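Local coordinates for protein exported gluconolactonase (Xanthomonas campestris pv. campestris, PDB 3DR2) that probably hydrolyses gluconolactone to gluconate as a calcium-binding six-bladed beta-propeller lactonase of the SMP-30 family, at residues G239-W251 against T278-R290. Residues are numbered along the deposited sequence; the frame is centred on the assembly and turned at random.
With CA (calcium ion), chain D.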
loop_
_atom_site.group_PDB
_atom_site.type_symbol
_atom_site.label_atom_id
_atom_site.label_comp_id
_atom_site.label_asym_id
_atom_site.label_seq_id
_atom_site.Cartn_x
_atom_site.Cartn_y
_atom_site.Cartn_z
ATOM N N GLY A 239 -17.544 -10.945 -11.173
ATOM C CA GLY A 239 -16.833 -10.552 -9.977
ATOM C C GLY A 239 -17.627 -10.679 -8.698
ATOM O O GLY A 239 -18.580 -11.455 -8.606
ATOM N N LEU A 240 -17.236 -9.886 -7.710
ATOM C CA LEU A 240 -17.872 -9.923 -6.403
ATOM C C LEU A 240 -18.718 -8.708 -6.068
ATOM O O LEU A 240 -18.315 -7.574 -6.324
ATOM C CB LEU A 240 -16.799 -10.043 -5.324
ATOM C CG LEU A 240 -15.726 -11.118 -5.490
ATOM C CD1 LEU A 240 -14.541 -10.807 -4.598
ATOM C CD2 LEU A 240 -16.318 -12.470 -5.171
ATOM N N PRO A 241 -19.913 -8.933 -5.498
ATOM C CA PRO A 241 -20.757 -7.797 -5.126
ATOM C C PRO A 241 -20.191 -7.410 -3.755
ATOM O O PRO A 241 -20.669 -7.863 -2.717
ATOM C CB PRO A 241 -22.152 -8.416 -5.047
ATOM C CG PRO A 241 -21.875 -9.820 -4.607
ATOM C CD PRO A 241 -20.666 -10.199 -5.429
ATOM N N ASP A 242 -19.129 -6.610 -3.785
ATOM C CA ASP A 242 -18.408 -6.169 -2.598
ATOM C C ASP A 242 -19.237 -5.205 -1.758
ATOM O O ASP A 242 -19.939 -5.612 -0.836
ATOM C CB ASP A 242 -17.105 -5.500 -3.043
ATOM C CG ASP A 242 -16.029 -5.529 -1.981
ATOM O OD1 ASP A 242 -16.341 -5.262 -0.802
ATOM O OD2 ASP A 242 -14.858 -5.795 -2.332
ATOM N N GLY A 243 -19.141 -3.920 -2.076
ATOM C CA GLY A 243 -19.908 -2.920 -1.357
ATOM C C GLY A 243 -21.020 -2.416 -2.258
ATOM O O GLY A 243 -20.925 -2.526 -3.479
ATOM N N PHE A 244 -22.074 -1.867 -1.667
ATOM C CA PHE A 244 -23.195 -1.360 -2.449
ATOM C C PHE A 244 -24.026 -0.380 -1.630
ATOM O O PHE A 244 -23.830 -0.244 -0.423
ATOM C CB PHE A 244 -24.070 -2.529 -2.911
ATOM C CG PHE A 244 -24.503 -3.438 -1.794
ATOM C CD1 PHE A 244 -25.610 -3.127 -1.013
ATOM C CD2 PHE A 244 -23.794 -4.604 -1.521
ATOM C CE1 PHE A 244 -26.007 -3.968 0.029
ATOM C CE2 PHE A 244 -24.180 -5.451 -0.484
ATOM C CZ PHE A 244 -25.289 -5.131 0.293
ATOM N N CYS A 245 -24.945 0.310 -2.294
ATOM C CA CYS A 245 -25.809 1.255 -1.605
ATOM C C CYS A 245 -27.218 1.164 -2.165
ATOM O O CYS A 245 -27.442 0.548 -3.206
ATOM C CB CYS A 245 -25.277 2.685 -1.753
ATOM S SG CYS A 245 -25.264 3.325 -3.445
ATOM N N VAL A 246 -28.165 1.757 -1.450
ATOM C CA VAL A 246 -29.561 1.760 -1.878
ATOM C C VAL A 246 -30.049 3.201 -1.909
ATOM O O VAL A 246 -29.805 3.957 -0.968
ATOM C CB VAL A 246 -30.439 0.945 -0.909
ATOM C CG1 VAL A 246 -31.891 1.000 -1.355
ATOM C CG2 VAL A 246 -29.951 -0.499 -0.853
ATOM N N ASP A 247 -30.734 3.585 -2.983
ATOM C CA ASP A 247 -31.227 4.955 -3.096
ATOM C C ASP A 247 -32.632 5.118 -2.527
ATOM O O ASP A 247 -33.265 4.139 -2.140
ATOM C CB ASP A 247 -31.165 5.426 -4.558
ATOM C CG ASP A 247 -32.124 4.682 -5.468
ATOM O OD1 ASP A 247 -31.879 4.683 -6.695
ATOM O OD2 ASP A 247 -33.123 4.115 -4.971
ATOM N N ARG A 248 -33.111 6.357 -2.461
ATOM C CA ARG A 248 -34.437 6.630 -1.907
ATOM C C ARG A 248 -35.568 5.895 -2.621
ATOM O O ARG A 248 -36.625 5.660 -2.034
ATOM C CB ARG A 248 -34.722 8.136 -1.915
ATOM C CG ARG A 248 -34.798 8.767 -0.528
ATOM C CD ARG A 248 -33.472 9.358 -0.082
ATOM N NE ARG A 248 -33.061 10.486 -0.919
ATOM C CZ ARG A 248 -31.989 11.242 -0.690
ATOM N NH1 ARG A 248 -31.211 10.999 0.358
ATOM N NH2 ARG A 248 -31.690 12.237 -1.512
ATOM N N GLY A 249 -35.350 5.538 -3.883
ATOM C CA GLY A 249 -36.367 4.829 -4.643
ATOM C C GLY A 249 -36.358 3.329 -4.402
ATOM O O GLY A 249 -37.249 2.611 -4.869
ATOM N N GLY A 250 -35.346 2.850 -3.684
ATOM C CA GLY A 250 -35.255 1.431 -3.389
ATOM C C GLY A 250 -34.342 0.638 -4.303
ATOM O O GLY A 250 -34.193 -0.576 -4.135
ATOM N N TRP A 251 -33.731 1.302 -5.278
ATOM C CA TRP A 251 -32.826 0.606 -6.182
ATOM C C TRP A 251 -31.516 0.347 -5.462
ATOM O O TRP A 251 -31.051 1.176 -4.682
ATOM C CB TRP A 251 -32.530 1.442 -7.425
ATOM C CG TRP A 251 -33.679 1.624 -8.354
ATOM C CD1 TRP A 251 -34.932 1.090 -8.240
ATOM C CD2 TRP A 251 -33.683 2.411 -9.547
ATOM N NE1 TRP A 251 -35.719 1.500 -9.292
ATOM C CE2 TRP A 251 -34.976 2.312 -10.109
ATOM C CE3 TRP A 251 -32.718 3.193 -10.196
ATOM C CZ2 TRP A 251 -35.328 2.968 -11.292
ATOM C CZ3 TRP A 251 -33.068 3.845 -11.374
ATOM C CH2 TRP A 251 -34.364 3.727 -11.908
ATOM N N THR A 278 -11.820 -3.117 -11.532
ATOM C CA THR A 278 -12.777 -3.706 -10.605
ATOM C C THR A 278 -13.275 -2.618 -9.658
ATOM O O THR A 278 -12.508 -1.742 -9.264
ATOM C CB THR A 278 -12.124 -4.830 -9.774
ATOM O OG1 THR A 278 -11.724 -5.893 -10.648
ATOM C CG2 THR A 278 -13.102 -5.369 -8.733
ATOM N N ALA A 279 -14.558 -2.656 -9.321
ATOM C CA ALA A 279 -15.126 -1.681 -8.400
ATOM C C ALA A 279 -15.320 -2.369 -7.054
ATOM O O ALA A 279 -15.821 -3.490 -6.993
ATOM C CB ALA A 279 -16.458 -1.159 -8.922
ATOM N N SER A 280 -14.940 -1.689 -5.979
ATOM C CA SER A 280 -15.050 -2.259 -4.636
ATOM C C SER A 280 -16.236 -1.774 -3.812
ATOM O O SER A 280 -16.688 -2.469 -2.904
ATOM C CB SER A 280 -13.774 -1.965 -3.846
ATOM O OG SER A 280 -13.666 -0.567 -3.583
ATOM N N ASN A 281 -16.744 -0.584 -4.116
ATOM C CA ASN A 281 -17.841 -0.039 -3.326
ATOM C C ASN A 281 -18.405 1.193 -4.029
ATOM O O ASN A 281 -17.852 1.662 -5.023
ATOM C CB ASN A 281 -17.303 0.369 -1.946
ATOM C CG ASN A 281 -18.316 0.186 -0.834
ATOM O OD1 ASN A 281 -19.479 0.539 -0.978
ATOM N ND2 ASN A 281 -17.866 -0.358 0.297
ATOM N N CYS A 282 -19.518 1.704 -3.522
ATOM C CA CYS A 282 -20.113 2.906 -4.088
ATOM C C CYS A 282 -21.089 3.526 -3.107
ATOM O O CYS A 282 -21.546 2.867 -2.168
ATOM C CB CYS A 282 -20.804 2.615 -5.430
ATOM S SG CYS A 282 -22.198 1.443 -5.400
ATOM N N THR A 283 -21.390 4.803 -3.313
ATOM C CA THR A 283 -22.311 5.517 -2.439
ATOM C C THR A 283 -22.745 6.791 -3.160
ATOM O O THR A 283 -22.125 7.196 -4.144
ATOM C CB THR A 283 -21.622 5.888 -1.090
ATOM O OG1 THR A 283 -22.617 6.173 -0.095
ATOM C CG2 THR A 283 -20.721 7.116 -1.257
ATOM N N PHE A 284 -23.823 7.402 -2.686
ATOM C CA PHE A 284 -24.312 8.641 -3.280
ATOM C C PHE A 284 -24.026 9.791 -2.342
ATOM O O PHE A 284 -23.724 9.586 -1.161
ATOM C CB PHE A 284 -25.825 8.603 -3.486
ATOM C CG PHE A 284 -26.256 7.882 -4.721
ATOM C CD1 PHE A 284 -26.613 6.544 -4.671
ATOM C CD2 PHE A 284 -26.313 8.549 -5.937
ATOM C CE1 PHE A 284 -27.027 5.877 -5.823
ATOM C CE2 PHE A 284 -26.723 7.893 -7.094
ATOM C CZ PHE A 284 -27.082 6.554 -7.034
ATOM N N ASP A 285 -24.121 11.005 -2.870
ATOM C CA ASP A 285 -23.949 12.176 -2.035
ATOM C C ASP A 285 -25.326 12.378 -1.400
ATOM O O ASP A 285 -26.262 11.621 -1.672
ATOM C CB ASP A 285 -23.533 13.395 -2.875
ATOM C CG ASP A 285 -24.542 13.745 -3.948
ATOM O OD1 ASP A 285 -25.318 12.862 -4.369
ATOM O OD2 ASP A 285 -24.543 14.908 -4.384
ATOM N N GLN A 286 -25.434 13.383 -0.545
ATOM C CA GLN A 286 -26.673 13.713 0.143
ATOM C C GLN A 286 -27.901 13.750 -0.772
ATOM O O GLN A 286 -28.907 13.083 -0.515
ATOM C CB GLN A 286 -26.500 15.070 0.820
ATOM C CG GLN A 286 -26.525 15.033 2.323
ATOM C CD GLN A 286 -27.932 14.949 2.848
ATOM O OE1 GLN A 286 -28.675 14.027 2.514
ATOM N NE2 GLN A 286 -28.314 15.916 3.671
ATOM N N ALA A 287 -27.811 14.535 -1.838
ATOM C CA ALA A 287 -28.918 14.693 -2.778
ATOM C C ALA A 287 -29.124 13.504 -3.713
ATOM O O ALA A 287 -30.133 13.434 -4.423
ATOM C CB ALA A 287 -28.709 15.967 -3.600
ATOM N N GLN A 288 -28.181 12.569 -3.698
ATOM C CA GLN A 288 -28.222 11.398 -4.569
ATOM C C GLN A 288 -28.211 11.862 -6.028
ATOM O O GLN A 288 -28.922 11.331 -6.879
ATOM C CB GLN A 288 -29.455 10.523 -4.277
ATOM C CG GLN A 288 -29.595 10.164 -2.797
ATOM C CD GLN A 288 -30.391 8.891 -2.527
ATOM O OE1 GLN A 288 -31.258 8.495 -3.309
ATOM N NE2 GLN A 288 -30.107 8.256 -1.395
ATOM N N GLN A 289 -27.387 12.871 -6.295
ATOM C CA GLN A 289 -27.230 13.421 -7.637
ATOM C C GLN A 289 -25.852 13.080 -8.178
ATOM O O GLN A 289 -25.536 13.376 -9.325
ATOM C CB GLN A 289 -27.408 14.941 -7.627
ATOM C CG GLN A 289 -28.860 15.393 -7.511
ATOM C CD GLN A 289 -29.679 15.084 -8.752
ATOM O OE1 GLN A 289 -30.908 15.100 -8.713
ATOM N NE2 GLN A 289 -29.005 14.815 -9.863
ATOM N N ARG A 290 -25.024 12.468 -7.337
ATOM C CA ARG A 290 -23.683 12.068 -7.747
ATOM C C ARG A 290 -23.380 10.704 -7.147
ATOM O O ARG A 290 -23.534 10.508 -5.944
ATOM C CB ARG A 290 -22.639 13.083 -7.269
ATOM C CG ARG A 290 -22.698 14.437 -7.966
ATOM C CD ARG A 290 -21.749 15.436 -7.311
ATOM N NE ARG A 290 -22.163 15.747 -5.946
ATOM C CZ ARG A 290 -21.525 16.581 -5.131
ATOM N NH1 ARG A 290 -20.420 17.204 -5.527
ATOM N NH2 ARG A 290 -22.007 16.812 -3.917
HETATM CA CA CA D . -16.027 -4.441 1.428
HETATM O O HOH W 1 -16.046 -6.241 -6.871
HETATM O O HOH W 2 -18.320 -3.747 1.409
HETATM O O HOH W 3 -31.063 5.999 0.277
HETATM O O HOH W 4 -13.620 -5.262 1.377
HETATM O O HOH W 5 -15.769 -2.487 2.812
HETATM O O HOH W 6 -16.390 -2.674 -0.230
#
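Arg248 and Gln288 stack at the outer end of this contact. The guanidinium and amide planes lie 10° apart, and Gln288 CG sits over one guanidinium face, 3.2 Å from Arg248 NH2. The Arg248 chain bends at chi2 (94°) and chi3 (65°), which folds its end back over Gln288. Its NH1 and NH2 then both reach Gln286 O, lying in the guanidinium plane. Arg248 NH2 meets Gln286 O on a lone pair, 3.1 Å away. Gln288 OE1 takes the backbone N of Arg248 on a lone pair at 3.0 Å, nearly straight. Its NE2 reaches Val246 O through a water. Further in, Cys245 SG lies 3.7 Å from Phe284 CD1, oblique to the ring, and 4.1 Å from Cys282 SG. At the inner end, Gly243 N donates to Ser280 O at 3.0 Å, and the Asn281 amide packs on Gly243 CA. Asp242 OD1 binds calcium at 2.4 Å. Glu48, Asn134 and Asn191 complete the protein ligands, and Asn281 ND2 bonds to Glu48 as a second-shell contact. Strands 244-246 and 281-284 are the inner edges of two adjacent propeller blades and run roughly parallel. The contact thus changes character along its length: polar grips between turns outside, sulfur and ring packing between the blades, and a backbone bond beside the calcium site, consistent with Asn281 helping to position Glu48.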